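Local coordinates for GTP cyclohydrolase 1 type 2 homolog (Escherichia coli, Escherichia coli O157:H7, PDB 1NMO), which binds a pair of metal ions in a ring-shaped hexamer and may take part in degrading radiation-damaged nucleotides, at residues A[23-29]-A[65-69]; A[44-49]-A[81-86]; A[58-64]-A[91-97]; A[106-111]-A[219-225]. The contacts are given in a common frame with arbitrary orientation. Residues are numbered along the deposited sequence.

Contact 1. Residues A[23-29]-A[65-69]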
# COMPACT_ATOMS: atom_id res chain seq x y z
N ALA A 23 -24.82 16.70 31.27
CA ALA A 23 -23.64 16.86 32.11
C ALA A 23 -23.51 18.28 32.62
O ALA A 23 -24.07 19.24 32.06
CB ALA A 23 -22.38 16.41 31.35
N PRO A 24 -22.82 18.45 33.75
CA PRO A 24 -22.74 19.85 34.18
C PRO A 24 -22.02 20.78 33.20
O PRO A 24 -21.02 20.41 32.62
CB PRO A 24 -21.98 19.78 35.50
CG PRO A 24 -21.15 18.42 35.37
CD PRO A 24 -22.21 17.52 34.74
N ASN A 25 -22.54 21.99 33.02
CA ASN A 25 -21.88 22.97 32.18
C ASN A 25 -21.19 24.04 33.12
O ASN A 25 -21.68 24.33 34.24
CB ASN A 25 -22.90 23.59 31.20
CG ASN A 25 -23.32 22.62 30.12
OD1 ASN A 25 -22.45 22.07 29.37
ND2 ASN A 25 -24.69 22.40 29.98
N GLY A 26 -20.03 24.59 32.69
CA GLY A 26 -19.33 25.58 33.50
C GLY A 26 -17.98 25.07 33.99
O GLY A 26 -17.31 24.30 33.26
N LEU A 27 -17.58 25.45 35.22
CA LEU A 27 -16.28 25.00 35.80
C LEU A 27 -16.44 23.52 36.14
O LEU A 27 -17.25 23.22 37.02
CB LEU A 27 -16.03 25.69 37.14
CG LEU A 27 -14.69 26.36 37.26
CD1 LEU A 27 -14.38 26.56 38.71
CD2 LEU A 27 -13.63 25.59 36.57
N GLN A 28 -15.73 22.59 35.53
CA GLN A 28 -15.98 21.23 36.00
C GLN A 28 -14.86 20.78 36.96
O GLN A 28 -15.05 19.86 37.76
CB GLN A 28 -16.06 20.26 34.84
CG GLN A 28 -17.16 20.62 33.83
CD GLN A 28 -17.26 19.54 32.78
OE1 GLN A 28 -16.37 18.66 32.69
NE2 GLN A 28 -18.32 19.56 31.98
N VAL A 29 -13.69 21.39 36.89
CA VAL A 29 -12.64 20.93 37.81
C VAL A 29 -11.96 22.22 38.15
O VAL A 29 -11.38 22.85 37.30
CB VAL A 29 -11.64 19.96 37.13
CG1 VAL A 29 -10.66 19.41 38.19
CG2 VAL A 29 -12.44 18.77 36.44
N GLY A 65 -16.48 17.60 28.27
CA GLY A 65 -15.65 17.50 29.46
C GLY A 65 -15.96 16.21 30.14
O GLY A 65 -16.07 15.19 29.46
N TYR A 66 -16.17 16.22 31.47
CA TYR A 66 -16.40 14.95 32.20
C TYR A 66 -17.74 14.87 32.96
O TYR A 66 -18.64 15.69 32.77
CB TYR A 66 -15.27 14.74 33.22
CG TYR A 66 -13.86 14.90 32.69
CD1 TYR A 66 -13.55 14.53 31.42
CD2 TYR A 66 -12.81 15.44 33.49
CE1 TYR A 66 -12.26 14.70 30.91
CE2 TYR A 66 -11.51 15.61 32.97
CZ TYR A 66 -11.26 15.24 31.66
OH TYR A 66 -10.04 15.43 30.99
N PHE A 67 -17.86 13.84 33.79
CA PHE A 67 -19.03 13.67 34.68
C PHE A 67 -20.36 13.55 33.96
O PHE A 67 -21.32 14.21 34.35
CB PHE A 67 -19.08 14.88 35.59
CG PHE A 67 -17.73 15.21 36.18
CD1 PHE A 67 -16.98 14.20 36.76
CD2 PHE A 67 -17.22 16.48 36.14
CE1 PHE A 67 -15.72 14.46 37.30
CE2 PHE A 67 -16.00 16.75 36.67
CZ PHE A 67 -15.24 15.71 37.26
N TRP A 68 -20.38 12.75 32.89
CA TRP A 68 -21.60 12.48 32.11
C TRP A 68 -22.59 11.66 32.98
O TRP A 68 -22.19 10.78 33.79
CB TRP A 68 -21.26 11.68 30.84
CG TRP A 68 -20.45 12.49 29.90
CD1 TRP A 68 -19.06 12.59 29.91
CD2 TRP A 68 -20.92 13.53 28.99
NE1 TRP A 68 -18.66 13.65 29.07
CE2 TRP A 68 -19.76 14.23 28.49
CE3 TRP A 68 -22.21 13.94 28.54
CZ2 TRP A 68 -19.85 15.32 27.58
CZ3 TRP A 68 -22.29 15.03 27.62
CH2 TRP A 68 -21.11 15.70 27.16
N LYS A 69 -23.88 11.95 32.75
CA LYS A 69 -24.90 11.28 33.49
C LYS A 69 -24.81 9.77 33.28
O LYS A 69 -24.70 9.24 32.13
CB LYS A 69 -26.31 11.81 33.13
CG LYS A 69 -27.36 11.59 34.25
CD LYS A 69 -27.89 12.94 34.89
CE LYS A 69 -28.17 14.07 33.84
NZ LYS A 69 -29.36 13.86 32.91
O HOH W 1 -18.94 17.38 30.26

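Contact 2. Residues A[44-49]-A[81-86]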
# COMPACT_ATOMS: atom_id res chain seq x y z
N ALA A 44 -11.76 17.13 26.34
CA ALA A 44 -10.68 17.16 27.34
C ALA A 44 -9.93 15.81 27.44
O ALA A 44 -9.90 15.20 28.49
CB ALA A 44 -11.28 17.56 28.73
N SER A 45 -9.35 15.37 26.33
CA SER A 45 -8.60 14.15 26.27
C SER A 45 -7.24 14.34 26.92
O SER A 45 -6.80 15.45 27.14
CB SER A 45 -8.35 13.78 24.80
OG SER A 45 -7.63 14.90 24.21
N GLN A 46 -6.55 13.24 27.22
CA GLN A 46 -5.23 13.37 27.81
C GLN A 46 -4.37 14.19 26.87
O GLN A 46 -3.53 14.97 27.31
CB GLN A 46 -4.58 12.01 27.90
CG GLN A 46 -3.25 12.05 28.71
CD GLN A 46 -3.57 12.34 30.14
OE1 GLN A 46 -4.45 11.65 30.71
NE2 GLN A 46 -2.91 13.34 30.74
N ALA A 47 -4.53 14.01 25.55
CA ALA A 47 -3.69 14.72 24.59
C ALA A 47 -3.82 16.23 24.67
O ALA A 47 -2.83 16.92 24.54
CB ALA A 47 -3.97 14.21 23.15
N LEU A 48 -5.00 16.77 24.92
CA LEU A 48 -5.22 18.24 25.03
C LEU A 48 -4.64 18.68 26.32
O LEU A 48 -4.01 19.75 26.47
CB LEU A 48 -6.70 18.60 25.16
CG LEU A 48 -7.45 19.65 24.37
CD1 LEU A 48 -8.49 20.42 25.22
CD2 LEU A 48 -6.47 20.52 23.67
N LEU A 49 -4.89 17.89 27.33
CA LEU A 49 -4.39 18.22 28.68
C LEU A 49 -2.86 18.26 28.68
O LEU A 49 -2.23 19.06 29.36
CB LEU A 49 -4.92 17.16 29.59
CG LEU A 49 -6.09 17.47 30.50
CD1 LEU A 49 -7.01 18.48 30.02
CD2 LEU A 49 -6.72 16.19 30.87
N ASN A 81 -5.78 9.71 35.28
CA ASN A 81 -4.66 10.36 34.55
C ASN A 81 -5.03 11.79 34.20
O ASN A 81 -4.24 12.70 34.40
CB ASN A 81 -4.33 9.62 33.28
CG ASN A 81 -3.81 8.20 33.54
OD1 ASN A 81 -3.16 7.93 34.57
ND2 ASN A 81 -4.07 7.28 32.60
N ARG A 82 -6.26 11.95 33.74
CA ARG A 82 -6.74 13.23 33.33
C ARG A 82 -6.91 14.20 34.49
O ARG A 82 -6.58 15.39 34.38
CB ARG A 82 -8.05 13.03 32.64
CG ARG A 82 -7.96 12.38 31.37
CD ARG A 82 -9.40 11.93 30.93
NE ARG A 82 -9.24 11.48 29.54
CZ ARG A 82 -10.18 11.50 28.63
NH1 ARG A 82 -11.39 11.91 28.94
NH2 ARG A 82 -9.87 11.16 27.37
N LEU A 83 -7.46 13.69 35.59
CA LEU A 83 -7.72 14.51 36.75
C LEU A 83 -6.40 14.77 37.51
O LEU A 83 -6.26 15.82 38.18
CB LEU A 83 -8.77 13.83 37.65
CG LEU A 83 -10.15 13.75 37.06
CD1 LEU A 83 -11.08 12.95 37.90
CD2 LEU A 83 -10.62 15.16 36.88
N LYS A 84 -5.44 13.84 37.44
CA LYS A 84 -4.20 14.10 38.13
C LYS A 84 -3.58 15.20 37.32
O LYS A 84 -3.05 16.17 37.87
CB LYS A 84 -3.21 12.94 38.05
CG LYS A 84 -1.88 13.24 38.83
CD LYS A 84 -0.86 12.08 38.75
CE LYS A 84 0.46 12.44 39.44
NZ LYS A 84 1.53 11.34 39.23
N THR A 85 -3.60 15.07 36.01
CA THR A 85 -2.94 16.10 35.23
C THR A 85 -3.52 17.51 35.51
O THR A 85 -2.79 18.50 35.64
CB THR A 85 -3.07 15.80 33.77
OG1 THR A 85 -2.41 14.55 33.46
CG2 THR A 85 -2.39 16.91 33.00
N LEU A 86 -4.83 17.62 35.60
CA LEU A 86 -5.47 18.92 35.87
C LEU A 86 -5.22 19.33 37.32
O LEU A 86 -4.76 20.47 37.61
CB LEU A 86 -7.02 18.80 35.68
CG LEU A 86 -7.59 18.63 34.25
CD1 LEU A 86 -8.99 18.07 34.22
CD2 LEU A 86 -7.53 19.97 33.57

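Contact 3. Residues A[58-64]-A[91-97]. With FE (Fe (III) ion), chain G; FE (Fe (III) ion), chain H.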
# COMPACT_ATOMS: atom_id res chain seq x y z
N ASP A 58 -3.61 28.10 32.14
CA ASP A 58 -4.30 28.26 33.44
C ASP A 58 -5.75 27.60 33.37
O ASP A 58 -6.40 27.31 34.40
CB ASP A 58 -4.52 29.73 33.76
CG ASP A 58 -3.23 30.47 33.91
OD1 ASP A 58 -2.30 29.97 34.59
OD2 ASP A 58 -3.15 31.58 33.36
N ALA A 59 -6.27 27.41 32.17
CA ALA A 59 -7.59 26.78 32.07
C ALA A 59 -7.68 26.00 30.79
O ALA A 59 -6.94 26.24 29.83
CB ALA A 59 -8.66 27.80 32.08
N VAL A 60 -8.62 25.07 30.77
CA VAL A 60 -8.90 24.33 29.55
C VAL A 60 -10.39 24.45 29.35
O VAL A 60 -11.15 24.31 30.32
CB VAL A 60 -8.58 22.86 29.69
CG1 VAL A 60 -9.09 22.05 28.45
CG2 VAL A 60 -7.13 22.77 29.73
N ILE A 61 -10.81 24.79 28.12
CA ILE A 61 -12.23 24.88 27.84
C ILE A 61 -12.55 23.91 26.67
O ILE A 61 -11.80 23.85 25.67
CB ILE A 61 -12.65 26.31 27.49
CG1 ILE A 61 -12.26 27.28 28.62
CG2 ILE A 61 -14.15 26.28 27.24
CD1 ILE A 61 -12.73 28.74 28.44
N VAL A 62 -13.64 23.15 26.79
CA VAL A 62 -13.98 22.13 25.81
C VAL A 62 -15.45 21.96 25.56
O VAL A 62 -16.25 22.52 26.30
CB VAL A 62 -13.50 20.72 26.28
CG1 VAL A 62 -11.99 20.66 26.39
CG2 VAL A 62 -14.13 20.37 27.57
N HIS A 63 -15.80 21.25 24.46
CA HIS A 63 -17.19 20.96 24.18
C HIS A 63 -17.61 19.70 24.97
O HIS A 63 -18.76 19.62 25.41
CB HIS A 63 -17.42 20.71 22.73
CG HIS A 63 -18.84 20.41 22.36
ND1 HIS A 63 -19.94 21.01 22.97
CD2 HIS A 63 -19.35 19.55 21.42
CE1 HIS A 63 -21.05 20.52 22.43
NE2 HIS A 63 -20.73 19.63 21.49
N HIS A 64 -16.68 18.74 25.13
CA HIS A 64 -16.90 17.48 25.86
C HIS A 64 -15.96 17.32 27.08
O HIS A 64 -14.78 16.92 26.97
CB HIS A 64 -16.65 16.27 24.96
CG HIS A 64 -17.53 16.20 23.76
ND1 HIS A 64 -17.06 16.48 22.49
CD2 HIS A 64 -18.83 15.87 23.62
CE1 HIS A 64 -18.03 16.31 21.62
NE2 HIS A 64 -19.11 15.94 22.27
N ILE A 91 -4.85 23.34 36.99
CA ILE A 91 -5.47 23.81 35.77
C ILE A 91 -7.00 23.72 35.91
O ILE A 91 -7.50 22.66 36.24
CB ILE A 91 -5.02 22.95 34.58
CG1 ILE A 91 -3.55 23.12 34.28
CG2 ILE A 91 -5.79 23.31 33.36
CD1 ILE A 91 -3.08 22.27 33.09
N ASN A 92 -7.74 24.83 35.72
CA ASN A 92 -9.23 24.80 35.68
C ASN A 92 -9.83 24.07 34.42
O ASN A 92 -9.45 24.38 33.28
CB ASN A 92 -9.80 26.24 35.66
CG ASN A 92 -9.41 27.01 36.89
OD1 ASN A 92 -10.15 27.05 37.87
ND2 ASN A 92 -8.20 27.56 36.89
N LEU A 93 -10.73 23.11 34.56
CA LEU A 93 -11.33 22.57 33.31
C LEU A 93 -12.75 23.07 33.27
O LEU A 93 -13.49 22.89 34.25
CB LEU A 93 -11.46 21.05 33.29
CG LEU A 93 -12.30 20.48 32.14
CD1 LEU A 93 -11.47 20.61 30.88
CD2 LEU A 93 -12.62 18.99 32.34
N TYR A 94 -13.15 23.71 32.16
CA TYR A 94 -14.54 24.15 31.99
C TYR A 94 -14.94 23.37 30.75
O TYR A 94 -14.06 23.07 29.91
CB TYR A 94 -14.66 25.63 31.59
CG TYR A 94 -14.05 26.68 32.53
CD1 TYR A 94 -12.69 26.83 32.63
CD2 TYR A 94 -14.86 27.54 33.29
CE1 TYR A 94 -12.12 27.82 33.45
CE2 TYR A 94 -14.31 28.53 34.14
CZ TYR A 94 -12.94 28.67 34.20
OH TYR A 94 -12.40 29.71 34.96
N GLY A 95 -16.24 23.05 30.65
CA GLY A 95 -16.85 22.39 29.49
C GLY A 95 -18.28 22.98 29.30
O GLY A 95 -18.94 23.31 30.31
N TRP A 96 -18.74 23.19 28.06
CA TRP A 96 -20.11 23.60 27.76
C TRP A 96 -20.61 22.64 26.67
O TRP A 96 -20.11 22.65 25.54
CB TRP A 96 -20.20 25.03 27.25
CG TRP A 96 -20.25 26.00 28.37
CD1 TRP A 96 -21.35 26.41 29.05
CD2 TRP A 96 -19.12 26.60 29.05
NE1 TRP A 96 -21.01 27.20 30.10
CE2 TRP A 96 -19.64 27.34 30.13
CE3 TRP A 96 -17.72 26.58 28.84
CZ2 TRP A 96 -18.83 28.05 31.01
CZ3 TRP A 96 -16.91 27.27 29.70
CH2 TRP A 96 -17.47 28.01 30.79
N HIS A 97 -21.59 21.81 26.99
CA HIS A 97 -22.13 20.85 26.04
C HIS A 97 -23.31 21.47 25.23
O HIS A 97 -23.05 22.32 24.38
CB HIS A 97 -22.54 19.57 26.79
CG HIS A 97 -22.92 18.42 25.90
ND1 HIS A 97 -24.12 17.74 26.04
CD2 HIS A 97 -22.29 17.86 24.83
CE1 HIS A 97 -24.22 16.82 25.09
NE2 HIS A 97 -23.12 16.87 24.34
FE FE G . -20.49 16.00 20.64
FE FE H . -22.58 18.35 20.34
O HOH W 2 -24.61 17.61 19.35

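Contact 4. Residues A[106-111]-A[219-225]. With FE (Fe (III) ion), chain H; FE (Fe (III) ion), chain G.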
# COMPACT_ATOMS: atom_id res chain seq x y z
N LEU A 106 -22.41 31.57 18.11
CA LEU A 106 -21.20 30.79 18.46
C LEU A 106 -21.34 29.27 18.36
O LEU A 106 -20.34 28.54 18.30
CB LEU A 106 -20.82 31.16 19.92
CG LEU A 106 -19.88 32.35 20.29
CD1 LEU A 106 -19.64 33.32 19.19
CD2 LEU A 106 -20.35 32.99 21.56
N GLY A 107 -22.57 28.79 18.40
CA GLY A 107 -22.81 27.36 18.38
C GLY A 107 -22.27 26.47 17.28
O GLY A 107 -22.06 26.99 16.19
N ASN A 108 -22.08 25.15 17.56
CA ASN A 108 -21.56 24.21 16.58
C ASN A 108 -22.52 24.24 15.39
O ASN A 108 -22.11 24.25 14.27
CB ASN A 108 -21.49 22.77 17.10
CG ASN A 108 -20.43 22.54 18.21
OD1 ASN A 108 -19.26 23.01 18.13
ND2 ASN A 108 -20.82 21.75 19.23
N ASN A 109 -23.81 24.19 15.66
CA ASN A 109 -24.81 24.22 14.61
C ASN A 109 -24.70 25.46 13.68
O ASN A 109 -24.71 25.31 12.43
CB ASN A 109 -26.23 24.17 15.23
CG ASN A 109 -26.66 22.74 15.54
OD1 ASN A 109 -26.10 21.81 14.95
ND2 ASN A 109 -27.67 22.55 16.47
N ALA A 110 -24.55 26.66 14.24
CA ALA A 110 -24.54 27.83 13.37
C ALA A 110 -23.28 28.01 12.58
O ALA A 110 -23.35 28.54 11.48
CB ALA A 110 -24.81 29.10 14.18
N GLN A 111 -22.14 27.54 13.13
CA GLN A 111 -20.84 27.65 12.48
C GLN A 111 -20.73 26.65 11.36
O GLN A 111 -20.12 26.90 10.28
CB GLN A 111 -19.72 27.42 13.46
CG GLN A 111 -19.81 28.34 14.61
CD GLN A 111 -19.23 29.69 14.27
OE1 GLN A 111 -18.29 29.77 13.49
NE2 GLN A 111 -19.73 30.76 14.91
N GLU A 219 -17.66 19.39 15.18
CA GLU A 219 -17.75 20.11 16.45
C GLU A 219 -16.47 20.84 16.85
O GLU A 219 -16.05 20.90 18.04
CB GLU A 219 -18.28 19.19 17.56
CG GLU A 219 -19.69 18.74 17.16
CD GLU A 219 -20.46 18.16 18.30
OE1 GLU A 219 -19.77 17.69 19.27
OE2 GLU A 219 -21.71 18.16 18.23
N ARG A 220 -15.81 21.34 15.80
CA ARG A 220 -14.68 22.17 16.02
C ARG A 220 -15.30 23.60 15.89
O ARG A 220 -14.89 24.53 16.58
CB ARG A 220 -13.66 21.96 14.93
CG ARG A 220 -12.89 20.70 15.05
CD ARG A 220 -12.06 20.57 13.77
NE ARG A 220 -12.95 20.28 12.62
CZ ARG A 220 -12.51 19.99 11.40
NH1 ARG A 220 -11.20 19.95 11.15
NH2 ARG A 220 -13.37 19.70 10.45
N GLY A 221 -16.34 23.78 15.06
CA GLY A 221 -16.81 25.16 14.89
C GLY A 221 -17.06 26.01 16.13
O GLY A 221 -16.53 27.11 16.24
N GLY A 222 -17.89 25.50 17.04
CA GLY A 222 -18.29 26.19 18.28
C GLY A 222 -17.21 26.59 19.26
O GLY A 222 -17.08 27.76 19.63
N ILE A 223 -16.44 25.62 19.70
CA ILE A 223 -15.38 25.93 20.67
C ILE A 223 -14.35 26.85 20.02
O ILE A 223 -13.73 27.70 20.69
CB ILE A 223 -14.75 24.59 21.20
CG1 ILE A 223 -13.81 24.86 22.32
CG2 ILE A 223 -14.10 23.85 20.07
CD1 ILE A 223 -12.49 25.32 21.75
N ARG A 224 -14.16 26.69 18.71
CA ARG A 224 -13.26 27.57 18.00
C ARG A 224 -13.89 28.96 18.00
O ARG A 224 -13.26 29.94 18.40
CB ARG A 224 -12.99 27.10 16.53
CG ARG A 224 -11.89 28.03 15.80
CD ARG A 224 -11.28 27.34 14.50
NE ARG A 224 -12.38 26.81 13.76
CZ ARG A 224 -12.46 25.65 13.16
NH1 ARG A 224 -11.45 24.79 13.15
NH2 ARG A 224 -13.65 25.38 12.57
N ALA A 225 -15.14 29.07 17.59
CA ALA A 225 -15.74 30.40 17.57
C ALA A 225 -15.68 31.03 18.96
O ALA A 225 -15.32 32.19 19.07
CB ALA A 225 -17.19 30.34 17.09
FE FE H . -22.58 18.35 20.34
FE FE G . -20.49 16.00 20.64
O HOH W 3 -17.36 22.72 19.74
O HOH W 4 -15.50 28.13 14.01
O HOH W 2 -24.61 17.61 19.35

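Contact 1. Residues A[23-29]-A[65-69]
One direct hydrogen bond joins residues 23-29 to 65-69: Tyr66 N donates to Gln28 OE1 at 2.7 Å with an N-H...O angle of 171°, close to linear. The other end of the same amide is also held, since Gln28 NE2 donates to Pro24 O at 2.9 Å and to water 1 at 2.8 Å. That water donates in turn to Tyr66 O (3.0 Å), so the Gln28 side chain reads both the NH and, through water, the carbonyl of Tyr66. Its carboxamide lies against Gly65, where an ideal CB would fall 2.3 Å from Gln28 OE1; the approach therefore depends on a residue without a side chain.

Gln28 and Val29 both face Leu93, forming a classic beta bulge in the edge strand 26-29, which runs antiparallel to 92-95. Against this edge lies the loop that leaves the metal-binding histidines His63 and His64 on its way to helix 78-88.

Apolar contacts flank the amide. Ala23 CB makes a CH-pi contact over one face of Trp68, 4.0 Å from the six-membered ring centroid and 20° off its normal, while the indole is anchored by Trp68 NE1 donating to Gly65 O at 3.0 Å. Pro24 CG packs on Phe67 CB at 4.1 Å, and Val29 CG2 meets the Phe67 ring edge at CE2, also 4.1 Å away.

Contact 2. Residues A[44-49]-A[81-86]
Arg82 lays one face of its guanidinium over the start of helix 46-54, with Arg82 NH1 3.6 Å from Ala44 O and Arg82 NH2 3.4 Å from Ser45 CA. The charge itself is answered across the assembly, by a salt bridge to Glu205 of the second subunit, which also accepts from Gln46 N. Ser45 is the N-cap of this helix: Ser45 OG accepts from Leu48 N at 3.3 Å. Helices 46-54 and 78-88 lie side by side on the sheet face bearing Val60, Val62 and Leu93, the latter helix being the crossover of the beta-alpha-beta unit between strands 59-62 and 92-95. Between the helices, Gln46 NE2 donates to Thr85 OG1 at 3.0 Å (N-H...O angle 145°). Thr85 OG1 donates to Asn81 O at 2.8 Å, so the hydroxyl relays the bond to the helix backbone. Deeper in, Leu49 CD1 packs on Leu86 CD2 at 3.9 Å, and Leu49 CD2 reaches Arg82 CB, also at 3.9 Å.

Contact 3. Residues A[58-64]-A[91-97]
Strands 59-62 and 92-95 run parallel, their axes 15° apart and 4.6 Å at closest approach. The backbone bonds run Asn92 N to Asp58 O, Val60 N to Asn92 O, Tyr94 N to Val60 O, Val62 N to Tyr94 O and Trp96 N to Val62 O, all 2.7 to 3.1 Å. The strand backbone sends Ala59, Ile61, Asn92 and Tyr94 to one face and Val60, Val62 and Leu93 to the other; the rotamers decide how they meet there. On the first, Tyr94 and Ile61 both adopt chi1 m; the Tyr94 ring edge meets Ala59, CE1 to Ala59 CB 3.7 Å, and Ile61 CG1 lies 4.1 Å from Tyr94 CD1. On the other, Val60 and Leu93 are both t at chi1, which brings Val60 CG1 and Leu93 CD1 to 3.7 Å. Asn92 ND2 donates to Asp58 O at 3.1 Å (N-H...O angle 177°), although the strongest polar partner of this side chain is Gly31.

Past the strand end, His63 (t) donates from ND1 to Trp96 O (3.1 Å), fixing the ring with His63 NE2 on iron H at 2.5 Å, while His64 (m) places NE2 2.1 Å from iron G. Asp101, His215 and Glu219 complete the protein ligands. This beta-alpha-beta unit delivers adjacent histidines, from the C-terminal end of its first strand, to the dinuclear metal site of this NIF3-family protein.

Contact 4. Residues A[106-111]-A[219-225]
The beginnings of two helices meet here: Gly107 is the N-cap of helix 108-116, and residues 221-225 lie in the early part of the helix that follows the metal ligand Glu219 of the dinuclear iron site. The backbones come within 4.2 Å between the CA atoms of Asn108 and Gly222, allowing a CA-H...O contact from Gly222 CA to Leu106 O (3.1 Å, 141° at the hydrogen). Glycines make this possible. An ideal CB on Gly222 would stand 2.5 Å from Asn108 OD1, and one on Gly221 2.9 Å from Gln111 CB.

The Asn108 side chain bridges segment and site. Asn108 OD1 accepts from Gly222 N at 3.0 Å and from water 3 at 2.5 Å, and that water also links Glu219 O and Ile223 N; Asn108 ND2 donates to the iron ligand Asp101. Glu219 spans both metals, with OE2 2.3 Å from iron H and OE1 2.3 Å from iron G, and Glu219 OE2 also takes a hydrogen bond from Thr172. Ala225 CB packs 4.4 Å from Leu106 CD1 and lies 3.4 Å from Gln111 NE2, while water 4 donates to Gly221 O at 2.7 Å and to Gln111 OE1 at 3.3 Å.

How the contacts relate
From the N terminus, contact 1 opens first, closing a loop of 35 residues between edge strand 26-29 and the 65-69 loop. Contacts 2 and 3 both start inside that loop and finish beyond it, so the segments of all three alternate along the chain. They join the 26-29, 92-95 and 59-62 strands to helices 46-54 and 78-88: Tyr66 OH reaches Ala44 O (2.5 Å), linking contacts 1 and 2, and Gln28 N reaches Leu93 O (2.6 Å), linking 1 and 3. Contact 4 follows in series, spanning 107 residues that include the six-stranded sheet. It returns the chain to contact 3 at the irons, to which both contribute ligands.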